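Local coordinates for mitogen activated protein kinase, putative (Leishmania donovani, PDB 4QNY), which probably transfers phosphate from ATP to serine or threonine residues of target proteins, as a mitogen-activated protein kinase, and is held here with an ATP analogue and magnesium, at residues G31-V36 with R53-I58; V49-V54 with Y102-I107; R87-P92 with R342-E347; T110-V115 with I156-N161. All coordinates share one frame; numbering follows the deposited sequence. Where two conformers were deposited one is given.

Contact 1. Residues G31-V36 with R53-I58. With ANP (phosphoaminophosphonic acid-adenylate ester), chain D.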
# COMPACT_ATOMS: atom_id res chain seq x y z
N GLY A 31 9.85 -9.15 -4.90
CA GLY A 31 8.63 -9.51 -4.20
C GLY A 31 8.57 -10.99 -3.87
O GLY A 31 9.47 -11.75 -4.22
N SER A 32 7.50 -11.40 -3.20
CA SER A 32 7.32 -12.79 -2.81
C SER A 32 6.92 -13.65 -4.01
O SER A 32 7.17 -14.85 -4.03
CB SER A 32 6.26 -12.91 -1.71
OG SER A 32 6.61 -12.12 -0.58
N TYR A 33 6.31 -13.02 -5.01
CA TYR A 33 5.84 -13.73 -6.19
C TYR A 33 6.29 -13.07 -7.50
O TYR A 33 5.59 -13.14 -8.50
CB TYR A 33 4.32 -13.84 -6.18
CG TYR A 33 3.76 -14.71 -5.07
CD1 TYR A 33 3.65 -16.09 -5.23
CD2 TYR A 33 3.33 -14.16 -3.87
CE1 TYR A 33 3.13 -16.89 -4.22
CE2 TYR A 33 2.81 -14.94 -2.86
CZ TYR A 33 2.72 -16.31 -3.04
OH TYR A 33 2.21 -17.10 -2.03
N GLY A 34 7.47 -12.45 -7.48
CA GLY A 34 8.01 -11.86 -8.69
C GLY A 34 8.91 -10.66 -8.47
O GLY A 34 8.84 -9.99 -7.43
N VAL A 35 9.76 -10.38 -9.45
CA VAL A 35 10.71 -9.27 -9.36
C VAL A 35 10.27 -8.06 -10.16
O VAL A 35 9.47 -8.18 -11.10
CB VAL A 35 12.11 -9.70 -9.83
CG1 VAL A 35 12.70 -10.74 -8.89
CG2 VAL A 35 12.04 -10.25 -11.25
N VAL A 36 10.78 -6.89 -9.79
CA VAL A 36 10.48 -5.65 -10.50
C VAL A 36 11.74 -5.14 -11.20
O VAL A 36 12.79 -5.00 -10.58
CB VAL A 36 9.95 -4.56 -9.53
CG1 VAL A 36 9.67 -3.27 -10.29
CG2 VAL A 36 8.71 -5.05 -8.82
N ARG A 53 7.29 -8.67 -12.96
CA ARG A 53 7.10 -10.06 -13.37
C ARG A 53 6.23 -10.82 -12.38
O ARG A 53 6.38 -10.68 -11.17
CB ARG A 53 8.45 -10.77 -13.52
CG ARG A 53 8.36 -12.16 -14.16
CD ARG A 53 9.71 -12.86 -14.19
NE ARG A 53 9.67 -14.10 -14.97
CZ ARG A 53 9.43 -15.30 -14.45
NH1 ARG A 53 9.20 -15.43 -13.15
NH2 ARG A 53 9.41 -16.37 -15.23
N VAL A 54 5.31 -11.62 -12.91
CA VAL A 54 4.49 -12.50 -12.09
C VAL A 54 4.88 -13.95 -12.36
O VAL A 54 4.75 -14.42 -13.49
CB VAL A 54 2.99 -12.30 -12.37
CG1 VAL A 54 2.16 -13.24 -11.54
CG2 VAL A 54 2.59 -10.85 -12.11
N ASN A 55 5.35 -14.65 -11.34
CA ASN A 55 5.88 -16.00 -11.54
C ASN A 55 4.82 -17.10 -11.45
O ASN A 55 3.64 -16.83 -11.21
CB ASN A 55 7.02 -16.28 -10.56
CG ASN A 55 6.62 -16.05 -9.11
OD1 ASN A 55 5.44 -16.08 -8.76
ND2 ASN A 55 7.62 -15.84 -8.26
N LYS A 56 5.26 -18.34 -11.63
CA LYS A 56 4.37 -19.49 -11.76
C LYS A 56 3.56 -19.79 -10.50
O LYS A 56 2.49 -20.39 -10.58
CB LYS A 56 5.17 -20.73 -12.15
N GLU A 57 4.07 -19.38 -9.35
CA GLU A 57 3.44 -19.72 -8.08
C GLU A 57 2.10 -19.02 -7.90
O GLU A 57 1.26 -19.45 -7.11
CB GLU A 57 4.38 -19.38 -6.91
CG GLU A 57 5.86 -19.49 -7.25
CD GLU A 57 6.28 -20.89 -7.69
OE1 GLU A 57 5.56 -21.87 -7.40
OE2 GLU A 57 7.35 -21.01 -8.33
N ILE A 58 1.90 -17.93 -8.65
CA ILE A 58 0.63 -17.21 -8.63
C ILE A 58 -0.46 -18.05 -9.30
O ILE A 58 -1.61 -18.06 -8.85
CB ILE A 58 0.77 -15.84 -9.33
CG1 ILE A 58 1.32 -14.80 -8.36
CG2 ILE A 58 -0.57 -15.36 -9.88
CD1 ILE A 58 0.41 -14.51 -7.19
PG ANP D . 2.41 -7.97 -4.97
O1G ANP D . 3.36 -8.51 -5.99
O2G ANP D . 1.24 -7.21 -5.70
O3G ANP D . 1.79 -9.17 -4.14
PB ANP D . 4.81 -6.64 -4.26
O1B ANP D . 5.52 -7.94 -4.47
O2B ANP D . 5.47 -5.90 -3.06
N3B ANP D . 3.19 -6.90 -3.90
PA ANP D . 5.13 -4.20 -5.52
O1A ANP D . 4.89 -3.63 -4.18
O2A ANP D . 4.19 -3.63 -6.59
O3A ANP D . 4.93 -5.78 -5.56
O5' ANP D . 6.65 -3.92 -5.90
C5' ANP D . 7.73 -4.24 -5.00
C4' ANP D . 8.72 -3.10 -5.01
O4' ANP D . 9.09 -2.77 -6.36
C3' ANP D . 8.21 -1.78 -4.43
O3' ANP D . 8.33 -1.77 -3.01
C2' ANP D . 9.13 -0.76 -5.10
O2' ANP D . 10.36 -0.62 -4.39
C1' ANP D . 9.37 -1.39 -6.47
N9 ANP D . 8.53 -0.83 -7.53
C8 ANP D . 7.28 -1.24 -7.89
N7 ANP D . 6.75 -0.55 -8.88
C5 ANP D . 7.74 0.37 -9.19
C6 ANP D . 7.80 1.40 -10.15
N6 ANP D . 6.82 1.67 -11.01
N1 ANP D . 8.93 2.14 -10.20
C2 ANP D . 9.92 1.87 -9.34
N3 ANP D . 9.97 0.94 -8.39
C4 ANP D . 8.84 0.22 -8.37
O HOH W 1 10.30 -13.51 -10.49
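The end of strand 47-54 runs antiparallel to the start of strand 34-41, joined by two backbone hydrogen bonds. Arg53 N donates to Val35 O at 2.9 Å, nearly along the C=O axis, whereas Asn55 N, continuing the pairing past the strand ends, reaches Tyr33 O at 3.2 Å from above the carbonyl plane. Between them Gly34 sets its CA 3.2 Å from Arg53 O in a CA-H...O contact; a CB here would run into Arg53 O and, at phi 151°, into the carbonyl oxygen of Tyr33. Asn55 has CG between its backbone N and carbonyl carbon, the crowded position (chi1 54°), which folds the amide back against Tyr33 O without a hydrogen bond from it. The Tyr33 ring crosses Ile58 obliquely, with CD1 over one face and CG1 3.8 Å from Tyr33 CB. Asn55 OD1 and Glu57 CB stand at the ring edge, near its plane. Leu64 of helix 62-77 touches both Tyr33 and Ile58. On the nucleotide side, Val36 CG2 packs 3.4 Å from ANP O4', and Gly31 CA approaches the beta-phosphate oxygen O1B. With Gly29, Gly31 and Gly34 in GxGxxG spacing, this is the glycine-rich loop that folds over ATP in protein kinases.

Contact 2. Residues V49-V54 with Y102-I107. With ANP (phosphoaminophosphonic acid-adenylate ester), chain D.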
# COMPACT_ATOMS: atom_id res chain seq x y z
N VAL A 49 11.04 2.67 -17.82
CA VAL A 49 9.76 2.06 -17.49
C VAL A 49 9.97 0.90 -16.52
O VAL A 49 11.01 0.23 -16.55
CB VAL A 49 9.03 1.59 -18.78
CG1 VAL A 49 8.68 0.11 -18.72
CG2 VAL A 49 7.80 2.44 -19.03
N ALA A 50 9.00 0.68 -15.63
CA ALA A 50 9.08 -0.41 -14.66
C ALA A 50 8.33 -1.64 -15.14
O ALA A 50 7.22 -1.54 -15.67
CB ALA A 50 8.55 0.05 -13.31
N MET A 51 8.93 -2.81 -14.95
CA MET A 51 8.32 -4.07 -15.35
C MET A 51 8.20 -5.02 -14.17
O MET A 51 9.20 -5.36 -13.53
CB MET A 51 9.11 -4.72 -16.48
CG MET A 51 9.14 -3.91 -17.76
SD MET A 51 9.87 -4.81 -19.14
CE MET A 51 8.73 -6.19 -19.28
N LYS A 52 6.98 -5.46 -13.89
CA LYS A 52 6.71 -6.33 -12.75
C LYS A 52 6.38 -7.74 -13.21
O LYS A 52 5.32 -7.99 -13.79
CB LYS A 52 5.55 -5.76 -11.92
CG LYS A 52 5.24 -6.52 -10.64
CD LYS A 52 4.14 -5.82 -9.86
CE LYS A 52 3.85 -6.53 -8.55
NZ LYS A 52 2.81 -5.81 -7.77
N ARG A 53 7.29 -8.67 -12.96
CA ARG A 53 7.10 -10.06 -13.37
C ARG A 53 6.23 -10.82 -12.38
O ARG A 53 6.38 -10.68 -11.17
CB ARG A 53 8.45 -10.77 -13.52
CG ARG A 53 8.36 -12.16 -14.16
CD ARG A 53 9.71 -12.86 -14.19
NE ARG A 53 9.67 -14.10 -14.97
CZ ARG A 53 9.43 -15.30 -14.45
NH1 ARG A 53 9.20 -15.43 -13.15
NH2 ARG A 53 9.41 -16.37 -15.23
N VAL A 54 5.31 -11.62 -12.91
CA VAL A 54 4.49 -12.50 -12.09
C VAL A 54 4.88 -13.95 -12.36
O VAL A 54 4.75 -14.42 -13.49
CB VAL A 54 2.99 -12.30 -12.37
CG1 VAL A 54 2.16 -13.24 -11.54
CG2 VAL A 54 2.59 -10.85 -12.11
N TYR A 102 4.10 -10.26 -17.54
CA TYR A 102 4.72 -9.02 -17.08
C TYR A 102 3.74 -7.86 -16.97
O TYR A 102 2.89 -7.65 -17.84
CB TYR A 102 5.87 -8.62 -18.01
CG TYR A 102 7.13 -9.41 -17.78
CD1 TYR A 102 8.13 -8.94 -16.94
CD2 TYR A 102 7.33 -10.64 -18.40
CE1 TYR A 102 9.29 -9.65 -16.73
CE2 TYR A 102 8.49 -11.36 -18.20
CZ TYR A 102 9.47 -10.86 -17.36
OH TYR A 102 10.62 -11.58 -17.15
N ILE A 103 3.87 -7.09 -15.89
CA ILE A 103 3.11 -5.87 -15.71
C ILE A 103 4.02 -4.67 -15.95
O ILE A 103 5.04 -4.50 -15.28
CB ILE A 103 2.51 -5.77 -14.29
CG1 ILE A 103 1.59 -6.97 -14.02
CG2 ILE A 103 1.76 -4.46 -14.11
CD1 ILE A 103 1.18 -7.09 -12.57
N VAL A 104 3.65 -3.84 -16.92
CA VAL A 104 4.47 -2.69 -17.29
C VAL A 104 3.89 -1.38 -16.77
O VAL A 104 2.78 -0.99 -17.15
CB VAL A 104 4.63 -2.60 -18.82
CG1 VAL A 104 5.43 -1.36 -19.20
CG2 VAL A 104 5.31 -3.85 -19.36
N MET A 105 4.63 -0.72 -15.90
CA MET A 105 4.17 0.52 -15.26
C MET A 105 5.15 1.67 -15.48
O MET A 105 6.29 1.45 -15.90
CB MET A 105 3.97 0.30 -13.76
CG MET A 105 3.17 -0.94 -13.41
SD MET A 105 3.48 -1.46 -11.71
CE MET A 105 5.21 -1.91 -11.81
N ASP A 106 4.70 2.88 -15.19
CA ASP A 106 5.58 4.05 -15.19
C ASP A 106 6.66 3.87 -14.13
O ASP A 106 6.45 3.18 -13.13
CB ASP A 106 4.79 5.33 -14.92
CG ASP A 106 3.88 5.71 -16.08
OD1 ASP A 106 4.32 5.61 -17.24
OD2 ASP A 106 2.73 6.10 -15.82
N ILE A 107 7.82 4.48 -14.35
CA ILE A 107 8.94 4.32 -13.43
C ILE A 107 8.99 5.45 -12.40
O ILE A 107 8.74 6.62 -12.72
CB ILE A 107 10.29 4.24 -14.20
CG1 ILE A 107 11.44 3.90 -13.25
CG2 ILE A 107 10.56 5.52 -14.97
CD1 ILE A 107 11.32 2.53 -12.61
PG ANP D . 2.41 -7.97 -4.97
O1G ANP D . 3.36 -8.51 -5.99
O2G ANP D . 1.24 -7.21 -5.70
O3G ANP D . 1.79 -9.17 -4.14
PB ANP D . 4.81 -6.64 -4.26
O1B ANP D . 5.52 -7.94 -4.47
O2B ANP D . 5.47 -5.90 -3.06
N3B ANP D . 3.19 -6.90 -3.90
PA ANP D . 5.13 -4.20 -5.52
O1A ANP D . 4.89 -3.63 -4.18
O2A ANP D . 4.19 -3.63 -6.59
O3A ANP D . 4.93 -5.78 -5.56
O5' ANP D . 6.65 -3.92 -5.90
C5' ANP D . 7.73 -4.24 -5.00
C4' ANP D . 8.72 -3.10 -5.01
O4' ANP D . 9.09 -2.77 -6.36
C3' ANP D . 8.21 -1.78 -4.43
O3' ANP D . 8.33 -1.77 -3.01
C2' ANP D . 9.13 -0.76 -5.10
O2' ANP D . 10.36 -0.62 -4.39
C1' ANP D . 9.37 -1.39 -6.47
N9 ANP D . 8.53 -0.83 -7.53
C8 ANP D . 7.28 -1.24 -7.89
N7 ANP D . 6.75 -0.55 -8.88
C5 ANP D . 7.74 0.37 -9.19
C6 ANP D . 7.80 1.40 -10.15
N6 ANP D . 6.82 1.67 -11.01
N1 ANP D . 8.93 2.14 -10.20
C2 ANP D . 9.92 1.87 -9.34
N3 ANP D . 9.97 0.94 -8.39
C4 ANP D . 8.84 0.22 -8.37
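Lys52 NZ meets the phosphates of ANP directly, with hydrogen bonds to O2A (2.8 Å), O2G and O3A and a weak one to O1G. This is the lysine of the VAMK sequence on the third strand of the kinase N-lobe sheet, paired antiparallel with the strand that leads into the hinge. Its chain is fully extended, with CG anti to the backbone N (chi1 -175°), and this carries the ammonium from the sheet to the phosphates. Glu71 of helix 62-77 forms a salt bridge with the same NZ, as in active kinase conformations, and probably helps keep it charged. At the adenine, N6 donates to Asp106 O at 2.6 Å. Ala50 CB packs 3.3 Å from N6, Ile107 CD1 touches the N1 side, and Met105, at the gatekeeper position, bends at its last torsion to bring CE 3.6 Å from N7.

Behind this ligand-facing surface, two hydrogen-bonded pairs fix the register: Ala50 with Met105 and Lys52 with Ile103, the straightest bond being Lys52 N to Ile103 O at 2.6 Å. On the opposite face helix 8-16 lies over Met51, Arg53 and Tyr102, while Val104 touches Tyr22 of strand 22-31. Met51 CE curls back to 3.7 Å from Tyr102 CD1. Glu14 of that helix takes both the Arg53 NE salt bridge and a hydrogen bond with Tyr102 OH. Arg53 CG rests over one face of the Tyr102 ring in a CH-pi contact, 4.0 Å from the centroid and offset toward the rim.

Contact 3. Residues R87-P92 with R342-E347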
# COMPACT_ATOMS: atom_id res chain seq x y z
N ARG A 87 1.17 0.91 -18.23
CA ARG A 87 1.60 1.15 -19.61
C ARG A 87 1.32 -0.04 -20.52
O ARG A 87 0.99 0.14 -21.70
CB ARG A 87 3.08 1.50 -19.66
CG ARG A 87 3.35 2.98 -19.91
CD ARG A 87 4.60 3.19 -20.76
NE ARG A 87 4.75 4.57 -21.20
CZ ARG A 87 5.64 4.98 -22.10
NH1 ARG A 87 6.47 4.11 -22.66
NH2 ARG A 87 5.70 6.26 -22.44
N ASN A 88 1.46 -1.26 -20.00
CA ASN A 88 1.27 -2.46 -20.81
C ASN A 88 1.07 -3.73 -19.99
O ASN A 88 1.41 -3.78 -18.81
CB ASN A 88 2.47 -2.64 -21.75
CG ASN A 88 2.09 -3.30 -23.06
OD1 ASN A 88 1.12 -4.06 -23.13
ND2 ASN A 88 2.85 -3.02 -24.11
N ILE A 89 0.51 -4.75 -20.63
CA ILE A 89 0.36 -6.08 -20.04
C ILE A 89 0.89 -7.14 -21.00
O ILE A 89 0.24 -7.46 -22.00
CB ILE A 89 -1.10 -6.40 -19.69
CG1 ILE A 89 -1.69 -5.32 -18.77
CG2 ILE A 89 -1.21 -7.77 -19.04
CD1 ILE A 89 -1.08 -5.30 -17.39
N LEU A 90 2.06 -7.68 -20.70
CA LEU A 90 2.70 -8.67 -21.57
C LEU A 90 2.34 -10.09 -21.17
O LEU A 90 2.70 -10.55 -20.09
CB LEU A 90 4.22 -8.49 -21.56
CG LEU A 90 4.74 -7.09 -21.89
CD1 LEU A 90 6.26 -7.07 -21.89
CD2 LEU A 90 4.19 -6.62 -23.23
N THR A 91 1.64 -10.79 -22.06
CA THR A 91 1.21 -12.16 -21.81
C THR A 91 1.63 -13.09 -22.94
O THR A 91 1.68 -12.68 -24.10
CB THR A 91 -0.31 -12.24 -21.63
OG1 THR A 91 -0.94 -11.59 -22.74
CG2 THR A 91 -0.74 -11.55 -20.35
N PRO A 92 1.96 -14.35 -22.61
CA PRO A 92 2.32 -15.35 -23.63
C PRO A 92 1.15 -15.68 -24.55
O PRO A 92 0.03 -15.89 -24.07
CB PRO A 92 2.73 -16.57 -22.80
CG PRO A 92 3.04 -16.03 -21.44
CD PRO A 92 2.11 -14.88 -21.25
N ARG A 342 -7.29 -16.38 -18.98
CA ARG A 342 -7.98 -15.85 -20.15
C ARG A 342 -8.39 -14.39 -19.92
O ARG A 342 -8.35 -13.58 -20.84
CB ARG A 342 -9.21 -16.69 -20.48
N ALA A 343 -8.77 -14.08 -18.69
CA ALA A 343 -9.17 -12.73 -18.33
C ALA A 343 -7.99 -11.77 -18.35
O ALA A 343 -8.13 -10.59 -18.67
CB ALA A 343 -9.84 -12.72 -16.96
N ILE A 344 -6.81 -12.29 -18.00
CA ILE A 344 -5.60 -11.48 -17.99
C ILE A 344 -5.18 -11.12 -19.41
O ILE A 344 -4.75 -9.99 -19.66
CB ILE A 344 -4.44 -12.22 -17.27
CG1 ILE A 344 -4.78 -12.42 -15.79
CG2 ILE A 344 -3.14 -11.43 -17.39
CD1 ILE A 344 -3.72 -13.19 -15.03
N TYR A 345 -5.31 -12.06 -20.34
CA TYR A 345 -4.97 -11.78 -21.73
C TYR A 345 -5.95 -10.78 -22.33
O TYR A 345 -5.59 -9.98 -23.19
CB TYR A 345 -4.95 -13.06 -22.57
CG TYR A 345 -4.23 -12.89 -23.90
CD1 TYR A 345 -2.90 -13.27 -24.04
CD2 TYR A 345 -4.87 -12.33 -25.00
CE1 TYR A 345 -2.24 -13.10 -25.24
CE2 TYR A 345 -4.21 -12.16 -26.20
CZ TYR A 345 -2.89 -12.55 -26.32
OH TYR A 345 -2.23 -12.39 -27.51
N GLU A 346 -7.20 -10.83 -21.86
CA GLU A 346 -8.21 -9.87 -22.30
C GLU A 346 -7.80 -8.45 -21.91
O GLU A 346 -8.06 -7.50 -22.63
CB GLU A 346 -9.57 -10.22 -21.70
N GLU A 347 -7.15 -8.33 -20.75
CA GLU A 347 -6.62 -7.05 -20.29
C GLU A 347 -5.40 -6.65 -21.11
O GLU A 347 -5.06 -5.47 -21.20
CB GLU A 347 -6.27 -7.12 -18.81
CG GLU A 347 -7.46 -7.42 -17.90
CD GLU A 347 -8.44 -6.26 -17.82
OE1 GLU A 347 -8.01 -5.10 -17.98
OE2 GLU A 347 -9.64 -6.52 -17.60
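Methyl groups make the close part of this contact, in which strand 86-90 and the residues just after it meet helix 337-349 without any hydrogen bond between the two segments. Thr91 keeps CG2 anti to its carbonyl carbon and CG2 of Ile344 lies anti to the backbone N, so the two methyls meet 3.8 Å apart as the side chains cross obliquely. Ile89 fits more loosely beside the helix backbone: its CG2 is 4.2 Å from Ile344 O, and its CG1 is at the same distance from Glu347 O. Leu69 and Ile72 of helix 62-77 close this buried side, touching Ile344 and Ile89 respectively. The arrangement is that of a MAP kinase C-terminal extension, whose helix returns after the C-lobe to pack on the N-lobe, here beside an outermost strand of the five-stranded sheet. Near the start of that strand, a classic beta bulge sets Arg87 and Asn88 together opposite Val104 of strand 101-106.

In contrast to the buried methyl packing, the other side of the contact is partly exposed. Tyr345 has CG anti to its backbone N (chi1 -164°), which swings the ring along Thr91 and Pro92; its CE1 is 3.8 Å from Pro92 O, approached obliquely. Ser348, the residue just after Glu347, adds two weak hydrogen bonds through its OG, one with Ile89 O and one with Thr91 OG1.

Contact 4. Residues T110-V115 with I156-N161. With ANP (phosphoaminophosphonic acid-adenylate ester), chain D.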
# COMPACT_ATOMS: atom_id res chain seq x y z
N THR A 110 12.26 5.90 -6.41
CA THR A 110 12.40 5.04 -5.24
C THR A 110 11.09 4.96 -4.47
O THR A 110 10.05 5.39 -4.97
CB THR A 110 13.52 5.53 -4.30
OG1 THR A 110 13.63 4.66 -3.17
CG2 THR A 110 13.23 6.95 -3.82
N ASP A 111 11.12 4.41 -3.26
CA ASP A 111 9.94 4.46 -2.41
C ASP A 111 10.30 4.89 -0.98
O ASP A 111 11.47 5.06 -0.66
CB ASP A 111 9.21 3.10 -2.40
CG ASP A 111 10.06 1.97 -1.85
OD1 ASP A 111 10.55 2.09 -0.71
OD2 ASP A 111 10.24 0.96 -2.55
N LEU A 112 9.28 5.05 -0.15
CA LEU A 112 9.46 5.66 1.17
C LEU A 112 10.21 4.79 2.19
O LEU A 112 10.87 5.32 3.07
CB LEU A 112 8.10 6.05 1.76
CG LEU A 112 7.52 7.39 1.30
CD1 LEU A 112 6.28 7.75 2.11
CD2 LEU A 112 8.57 8.49 1.41
N LYS A 113 10.09 3.46 2.09
CA LYS A 113 10.77 2.55 3.01
C LYS A 113 12.30 2.71 2.99
O LYS A 113 12.91 2.89 4.08
CB LYS A 113 10.43 1.10 2.67
CG LYS A 113 11.21 0.10 3.49
CD LYS A 113 10.78 -1.32 3.22
CE LYS A 113 11.54 -2.28 4.13
NZ LYS A 113 10.97 -3.65 4.08
N GLN A 114 12.88 2.48 1.79
CA GLN A 114 14.13 3.15 1.27
C GLN A 114 14.56 4.51 1.70
O GLN A 114 15.71 4.69 2.09
CB GLN A 114 14.07 3.25 -0.25
CG GLN A 114 14.95 2.27 -1.24
CD GLN A 114 14.02 1.28 -1.97
OE1 GLN A 114 12.87 1.65 -1.97
NE2 GLN A 114 14.53 0.31 -2.79
N VAL A 115 13.69 5.49 1.47
CA VAL A 115 13.99 6.89 1.77
C VAL A 115 14.20 7.07 3.27
O VAL A 115 15.10 7.78 3.71
CB VAL A 115 12.85 7.85 1.29
CG1 VAL A 115 12.95 9.21 1.97
CG2 VAL A 115 12.87 8.01 -0.22
N ILE A 156 4.69 2.96 -1.38
CA ILE A 156 4.56 4.38 -1.69
C ILE A 156 5.77 4.87 -2.49
O ILE A 156 6.86 5.00 -1.95
CB ILE A 156 4.44 5.23 -0.41
CG1 ILE A 156 3.27 4.75 0.45
CG2 ILE A 156 4.27 6.70 -0.77
CD1 ILE A 156 1.91 4.98 -0.16
N LEU A 157 5.57 5.14 -3.78
CA LEU A 157 6.67 5.51 -4.67
C LEU A 157 6.87 7.02 -4.77
O LEU A 157 5.91 7.78 -4.89
CB LEU A 157 6.42 4.93 -6.07
CG LEU A 157 6.29 3.41 -6.16
CD1 LEU A 157 5.87 2.98 -7.56
CD2 LEU A 157 7.59 2.73 -5.75
N VAL A 158 8.13 7.45 -4.71
CA VAL A 158 8.45 8.88 -4.71
C VAL A 158 9.64 9.23 -5.60
O VAL A 158 10.49 8.39 -5.90
CB VAL A 158 8.74 9.39 -3.28
CG1 VAL A 158 7.47 9.40 -2.44
CG2 VAL A 158 9.82 8.54 -2.63
N ASN A 159 9.70 10.50 -6.01
CA ASN A 159 10.83 11.03 -6.76
C ASN A 159 11.57 12.10 -5.95
O ASN A 159 11.18 12.42 -4.83
CB ASN A 159 10.38 11.61 -8.10
CG ASN A 159 9.82 10.57 -9.04
OD1 ASN A 159 10.19 9.39 -8.97
ND2 ASN A 159 8.93 10.98 -9.93
N THR A 160 12.62 12.66 -6.54
CA THR A 160 13.36 13.75 -5.90
C THR A 160 12.53 15.03 -5.98
O THR A 160 12.76 15.98 -5.23
CB THR A 160 14.74 13.96 -6.56
OG1 THR A 160 15.38 12.70 -6.75
CG2 THR A 160 15.62 14.85 -5.70
N ASN A 161 11.56 15.04 -6.89
CA ASN A 161 10.60 16.13 -7.00
C ASN A 161 9.55 16.06 -5.89
O ASN A 161 8.65 16.90 -5.83
CB ASN A 161 9.92 16.11 -8.37
CG ASN A 161 10.90 16.12 -9.52
OD1 ASN A 161 11.59 15.14 -9.77
ND2 ASN A 161 10.96 17.24 -10.23
PG ANP D . 2.41 -7.97 -4.97
O1G ANP D . 3.36 -8.51 -5.99
O2G ANP D . 1.24 -7.21 -5.70
O3G ANP D . 1.79 -9.17 -4.14
PB ANP D . 4.81 -6.64 -4.26
O1B ANP D . 5.52 -7.94 -4.47
O2B ANP D . 5.47 -5.90 -3.06
N3B ANP D . 3.19 -6.90 -3.90
PA ANP D . 5.13 -4.20 -5.52
O1A ANP D . 4.89 -3.63 -4.18
O2A ANP D . 4.19 -3.63 -6.59
O3A ANP D . 4.93 -5.78 -5.56
O5' ANP D . 6.65 -3.92 -5.90
C5' ANP D . 7.73 -4.24 -5.00
C4' ANP D . 8.72 -3.10 -5.01
O4' ANP D . 9.09 -2.77 -6.36
C3' ANP D . 8.21 -1.78 -4.43
O3' ANP D . 8.33 -1.77 -3.01
C2' ANP D . 9.13 -0.76 -5.10
O2' ANP D . 10.36 -0.62 -4.39
C1' ANP D . 9.37 -1.39 -6.47
N9 ANP D . 8.53 -0.83 -7.53
C8 ANP D . 7.28 -1.24 -7.89
N7 ANP D . 6.75 -0.55 -8.88
C5 ANP D . 7.74 0.37 -9.19
C6 ANP D . 7.80 1.40 -10.15
N6 ANP D . 6.82 1.67 -11.01
N1 ANP D . 8.93 2.14 -10.20
C2 ANP D . 9.92 1.87 -9.34
N3 ANP D . 9.97 0.94 -8.39
C4 ANP D . 8.84 0.22 -8.37
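Asp111 has its CG in the crowded position between the backbone N and the carbonyl carbon (chi1 62°), and the carboxylate is thereby turned to the ribose, where ANP O2' donates to OD2 at a very short 2.4 Å. The other oxygen, OD1, accepts a weak capping bond from Lys113 N, so the aspartate is also the N-cap of helix 112-117. Leu157, with CG anti to its carbonyl carbon (chi1 -59°), sends CD2 to 3.7 Å from Asp111 CB and CD1 to 3.6 Å from ANP C5, against the adenine. Thr110 and Val158 form an antiparallel hydrogen-bonded pair, with Val158 N 2.8 Å from Thr110 O. Leu112 N adds a bond to Ile156 O at 3.0 Å, nearly along the C=O axis, tying the first helical residue to the strand. Away from the nucleotide, Leu112 lies alongside Ile156, CD1 to CG2 at 3.7 Å, and both touch Ile215 of helix 206-219. Val115 CG2 meets Val158 CG2 tip to tip. Asn155, just before strand 156-158, is a magnesium ligand. With this packing behind them, Asp111 at the ribose and Leu157 under the adenine belong to the C-lobe side of the kinase ATP pocket.

Contacts 1 and 2 share strand 47-54 and lie with centres 12 Å apart in the five-stranded N-lobe sheet, where Val36 CG1 packs on Met51 O. Contact 3 adds the next strand, 86-90, paired with 101-106, and its centre is also 12 Å from that of contact 2; it closes the longest loop in sequence, inside which contact 4 is nested. Contact 4 lies in a separate three-stranded sheet, its centre about 17 Å from that of contact 2, and follows it directly along the chain through the hinge. Contacts 1, 2 and 4 all touch ANP, so the nucleotide sits between the lobes, while contact 3 lies at the edge of the sheet, away from the nucleotide.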